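PDB 1ZA0: possible acyl-[acyl-carrier protein] desaturase DESA2 (acyl-[acp] desaturase) (stearoyl-acp desaturase) from Mycobacterium tuberculosis, which may act as a di-iron acyl-[acyl-carrier-protein] desaturase, introducing double bonds into fatty acyl chains during mycobacterial fatty acid biosynthesis. Local coordinates for residues A[152-156]-A[196-200]; A[212-216]-A[263-269]. All coordinates share one frame; numbering follows the deposited sequence.

Contact 1 (A[152-156]-A[196-200]); sequences LVYMA and FANLV
Met155 lies over one face of the Phe196 ring: its CB sits almost on the ring normal, 3.8 Å from the centroid, in a CH-pi contact. Bends at chi2 (-54°) and chi3 (-64°) fold the thioether back over the same ring, bringing CE to 3.8 Å from Phe196 CE2; SD stays higher, 5.3 Å from the centroid, a distant Met-aromatic contact. Leu152 CD2 approaches the rim of the same ring, roughly level with it, and also meets Leu199 CD1 at 3.8 Å, the leucines crossing at about a right angle. The backbones come closest at Ala156 and Phe196; Ala156 CB also rests 4.0 Å from Ala197 CA. The shortest approach is Val200 CG2 to Leu152 O, 3.5 Å, a carbonyl already bonded to Ala156 N within the helix. Val153 points away from the other helix and touches Val200 more loosely, through CG2, while Met155 is partly exposed beside this otherwise buried core. Trp99 and Trp103 meet Phe196 edge-to-face. The two helices run roughly antiparallel, at 142°, in the ferritin-like bundle. The meeting side chains are all apolar, so dispersion and shape join the helices in a greasy layer beside metal ligands Glu159 and His192.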
loop_
_atom_site.group_PDB
_atom_site.type_symbol
_atom_site.label_atom_id
_atom_site.label_comp_id
_atom_site.label_asym_id
_atom_site.label_seq_id
_atom_site.Cartn_x
_atom_site.Cartn_y
_atom_site.Cartn_z
ATOM N N LEU A 152 14.660 4.277 -2.587
ATOM C CA LEU A 152 13.859 4.109 -3.785
ATOM C C LEU A 152 13.564 2.643 -3.980
ATOM O O LEU A 152 12.473 2.303 -4.406
ATOM C CB LEU A 152 14.510 4.733 -5.033
ATOM C CG LEU A 152 14.710 6.243 -5.026
ATOM C CD1 LEU A 152 15.685 6.718 -6.224
ATOM C CD2 LEU A 152 13.369 6.966 -5.090
ATOM N N VAL A 153 14.528 1.775 -3.670
ATOM C CA VAL A 153 14.366 0.345 -3.805
ATOM C C VAL A 153 13.280 -0.148 -2.797
ATOM O O VAL A 153 12.413 -0.883 -3.176
ATOM C CB VAL A 153 15.677 -0.377 -3.553
ATOM C CG1 VAL A 153 15.472 -1.894 -3.367
ATOM C CG2 VAL A 153 16.685 -0.067 -4.756
ATOM N N TYR A 154 13.395 0.290 -1.542
ATOM C CA TYR A 154 12.420 -0.030 -0.515
ATOM C C TYR A 154 11.000 0.357 -0.969
ATOM O O TYR A 154 10.110 -0.454 -0.871
ATOM C CB TYR A 154 12.763 0.660 0.810
ATOM C CG TYR A 154 11.689 0.473 1.851
ATOM C CD1 TYR A 154 11.590 -0.734 2.595
ATOM C CD2 TYR A 154 10.727 1.428 2.031
ATOM C CE1 TYR A 154 10.540 -0.903 3.554
ATOM C CE2 TYR A 154 9.709 1.259 2.972
ATOM C CZ TYR A 154 9.623 0.105 3.704
ATOM O OH TYR A 154 8.586 -0.001 4.612
ATOM N N MET A 155 10.809 1.587 -1.431
ATOM C CA MET A 155 9.533 2.051 -1.861
ATOM C C MET A 155 8.973 1.264 -3.055
ATOM O O MET A 155 7.764 1.007 -3.099
ATOM C CB MET A 155 9.575 3.518 -2.205
ATOM C CG MET A 155 9.766 4.438 -1.020
ATOM S SD MET A 155 8.560 4.205 0.302
ATOM C CE MET A 155 7.050 4.703 -0.644
ATOM N N ALA A 156 9.836 0.808 -3.966
ATOM C CA ALA A 156 9.340 0.035 -5.077
ATOM C C ALA A 156 8.751 -1.288 -4.619
ATOM O O ALA A 156 7.663 -1.710 -5.094
ATOM C CB ALA A 156 10.487 -0.186 -6.146
ATOM N N PHE A 196 8.065 4.556 -8.627
ATOM C CA PHE A 196 9.291 4.243 -7.905
ATOM C C PHE A 196 10.154 3.253 -8.653
ATOM O O PHE A 196 11.398 3.340 -8.653
ATOM C CB PHE A 196 9.056 3.764 -6.466
ATOM C CG PHE A 196 8.544 4.864 -5.559
ATOM C CD1 PHE A 196 9.368 5.939 -5.216
ATOM C CD2 PHE A 196 7.248 4.834 -5.083
ATOM C CE1 PHE A 196 8.903 6.955 -4.387
ATOM C CE2 PHE A 196 6.771 5.852 -4.249
ATOM C CZ PHE A 196 7.600 6.920 -3.929
ATOM N N ALA A 197 9.518 2.260 -9.246
ATOM C CA ALA A 197 10.309 1.242 -9.929
ATOM C C ALA A 197 11.048 1.847 -11.145
ATOM O O ALA A 197 12.107 1.378 -11.515
ATOM C CB ALA A 197 9.426 0.098 -10.373
ATOM N N ASN A 198 10.445 2.821 -11.815
ATOM C CA ASN A 198 11.115 3.423 -12.963
ATOM C C ASN A 198 12.387 4.199 -12.470
ATOM O O ASN A 198 13.411 4.222 -13.159
ATOM C CB ASN A 198 10.137 4.339 -13.750
ATOM C CG ASN A 198 9.129 3.554 -14.565
ATOM O OD1 ASN A 198 9.344 2.332 -14.781
ATOM N ND2 ASN A 198 8.022 4.244 -15.069
ATOM N N LEU A 199 12.319 4.785 -11.270
ATOM C CA LEU A 199 13.441 5.542 -10.715
ATOM C C LEU A 199 14.537 4.565 -10.408
ATOM O O LEU A 199 15.715 4.847 -10.649
ATOM C CB LEU A 199 13.059 6.341 -9.484
ATOM C CG LEU A 199 12.019 7.416 -9.620
ATOM C CD1 LEU A 199 11.757 8.219 -8.323
ATOM C CD2 LEU A 199 12.442 8.327 -10.665
ATOM N N VAL A 200 14.166 3.395 -9.917
ATOM C CA VAL A 200 15.099 2.350 -9.607
ATOM C C VAL A 200 15.792 1.804 -10.875
ATOM O O VAL A 200 17.007 1.473 -10.861
ATOM C CB VAL A 200 14.470 1.203 -8.840
ATOM C CG1 VAL A 200 15.399 0.016 -8.726
ATOM C CG2 VAL A 200 14.034 1.638 -7.423
#

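Contact 2 (A[212-216]-A[263-269]); sequences IAAIA and LAGEPSL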
loop_
_atom_site.group_PDB
_atom_site.type_symbol
_atom_site.label_atom_id
_atom_site.label_comp_id
_atom_site.label_asym_id
_atom_site.label_seq_id
_atom_site.Cartn_x
_atom_site.Cartn_y
_atom_site.Cartn_z
ATOM N N ILE A 212 21.941 -2.921 -7.075
ATOM C CA ILE A 212 21.866 -4.352 -6.893
ATOM C C ILE A 212 22.012 -4.756 -5.424
ATOM O O ILE A 212 21.239 -5.610 -4.939
ATOM C CB ILE A 212 22.859 -5.123 -7.845
ATOM C CG1 ILE A 212 22.409 -4.949 -9.310
ATOM C CG2 ILE A 212 22.925 -6.608 -7.514
ATOM C CD1 ILE A 212 23.344 -5.529 -10.380
ATOM N N ALA A 213 22.978 -4.161 -4.735
ATOM C CA ALA A 213 23.181 -4.447 -3.326
ATOM C C ALA A 213 21.973 -4.039 -2.501
ATOM O O ALA A 213 21.626 -4.731 -1.597
ATOM C CB ALA A 213 24.437 -3.706 -2.792
ATOM N N ALA A 214 21.393 -2.895 -2.822
ATOM C CA ALA A 214 20.189 -2.442 -2.160
ATOM C C ALA A 214 19.034 -3.436 -2.411
ATOM O O ALA A 214 18.321 -3.790 -1.488
ATOM C CB ALA A 214 19.854 -1.056 -2.582
ATOM N N ILE A 215 18.908 -3.958 -3.622
ATOM C CA ILE A 215 17.830 -4.876 -3.931
ATOM C C ILE A 215 18.032 -6.170 -3.187
ATOM O O ILE A 215 17.069 -6.751 -2.623
ATOM C CB ILE A 215 17.711 -5.093 -5.479
ATOM C CG1 ILE A 215 17.291 -3.796 -6.165
ATOM C CG2 ILE A 215 16.746 -6.255 -5.761
ATOM C CD1 ILE A 215 17.472 -3.779 -7.697
ATOM N N ALA A 216 19.281 -6.631 -3.130
ATOM C CA ALA A 216 19.598 -7.850 -2.374
ATOM C C ALA A 216 19.243 -7.729 -0.906
ATOM O O ALA A 216 18.611 -8.619 -0.341
ATOM C CB ALA A 216 21.101 -8.221 -2.531
ATOM N N LEU A 263 16.728 -8.642 -13.688
ATOM C CA LEU A 263 17.817 -9.113 -12.831
ATOM C C LEU A 263 17.703 -10.565 -12.398
ATOM O O LEU A 263 18.346 -10.942 -11.423
ATOM C CB LEU A 263 17.948 -8.215 -11.596
ATOM C CG LEU A 263 18.297 -6.761 -11.888
ATOM C CD1 LEU A 263 18.178 -5.909 -10.639
ATOM C CD2 LEU A 263 19.683 -6.612 -12.561
ATOM N N ALA A 264 16.840 -11.344 -13.057
ATOM C CA ALA A 264 16.498 -12.690 -12.575
ATOM C C ALA A 264 17.709 -13.623 -12.474
ATOM O O ALA A 264 17.752 -14.448 -11.576
ATOM C CB ALA A 264 15.378 -13.359 -13.431
ATOM N N GLY A 265 18.690 -13.453 -13.355
ATOM C CA GLY A 265 19.891 -14.275 -13.345
ATOM C C GLY A 265 21.104 -13.604 -12.748
ATOM O O GLY A 265 22.214 -14.100 -12.830
ATOM N N GLU A 266 20.920 -12.422 -12.201
ATOM C CA GLU A 266 21.968 -11.760 -11.444
ATOM C C GLU A 266 22.435 -12.649 -10.297
ATOM O O GLU A 266 21.606 -13.105 -9.508
ATOM C CB GLU A 266 21.421 -10.447 -10.903
ATOM C CG GLU A 266 22.400 -9.562 -10.189
ATOM C CD GLU A 266 23.542 -9.101 -11.093
ATOM O OE1 GLU A 266 23.340 -8.873 -12.335
ATOM O OE2 GLU A 266 24.637 -8.969 -10.530
ATOM N N PRO A 267 23.742 -12.981 -10.230
ATOM C CA PRO A 267 24.220 -13.982 -9.256
ATOM C C PRO A 267 23.779 -13.772 -7.785
ATOM O O PRO A 267 23.292 -14.706 -7.190
ATOM C CB PRO A 267 25.770 -13.922 -9.391
ATOM C CG PRO A 267 26.028 -13.397 -10.774
ATOM C CD PRO A 267 24.842 -12.475 -11.082
ATOM N N SER A 268 23.931 -12.589 -7.232
ATOM C CA SER A 268 23.574 -12.327 -5.817
ATOM C C SER A 268 22.055 -12.211 -5.502
ATOM O O SER A 268 21.658 -11.884 -4.367
ATOM C CB SER A 268 24.250 -11.045 -5.368
ATOM O OG SER A 268 23.540 -9.914 -5.841
ATOM N N LEU A 269 21.209 -12.440 -6.507
ATOM C CA LEU A 269 19.752 -12.320 -6.358
ATOM C C LEU A 269 19.004 -13.569 -6.796
ATOM O O LEU A 269 17.808 -13.638 -6.605
ATOM C CB LEU A 269 19.218 -11.145 -7.198
ATOM C CG LEU A 269 19.775 -9.739 -6.941
ATOM C CD1 LEU A 269 19.246 -8.779 -7.999
ATOM C CD2 LEU A 269 19.450 -9.254 -5.523
#
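Ile212 reaches out from its helix to meet Glu266 coming from the opposite direction, its CD1 touching the carboxylate carbon CD at 3.6 Å. The isoleucine is extended at chi2 (174°), which carries CD1 out to the carboxylate, while its CG2 branch lies 3.8 Å from Ser268 OG. Glu266 starts with CG anti to the backbone N (chi1 -175°) and then bends at chi2 (62°), laying its aliphatic part against the isoleucine; OE1 has a long, weak ion pair with Arg208. One turn along the helix, Ile215 divides its branches: CD1 meets Leu263 CD1 at 3.7 Å, and CG2 packs on Leu269 CD2 at 4.0 Å, crossing that leucine at about a right angle. Leu269 does not set out toward the helix, yet its CD2 reaches Ala216, 3.5 Å from its CA, closer than carbons usually pack, and 3.6 Å from its CB. Ile258, on helix 247-260, touches Ile215, Leu263 and Leu269. A type I turn, closed by Glu266 N to Leu263 O, brings both its end residues to the helix; Leu269 follows after it. This is a C-terminal loop, entered by a beta turn, whose side chains pack on helix 208-221 of the ferritin-like fold, away from the metal site.

Overall arrangement
Contacts 1 and 2 lie on the same side of the chain's centre, about 14 Å apart between their centres, and they touch directly: Val153 CG1 of contact 1 is 3.8 Å from Ile215 CG1 of contact 2. Val153 thus faces helix 208-221 as well as Val200, and Ile215 joins the bundle to the C-terminal loop. Helix 176-206 supplies a segment of contact 1, and helix 208-221, next in the chain, a segment of contact 2. Contact 1 is nearer the active site, the Met155 side chain lying about 6 Å from the bound manganese ion, whose ligands are Glu107, Glu159, Glu189 and His192. Contact 2 sits farther out, about 24 Å from the chain's centre against 14 Å for contact 1.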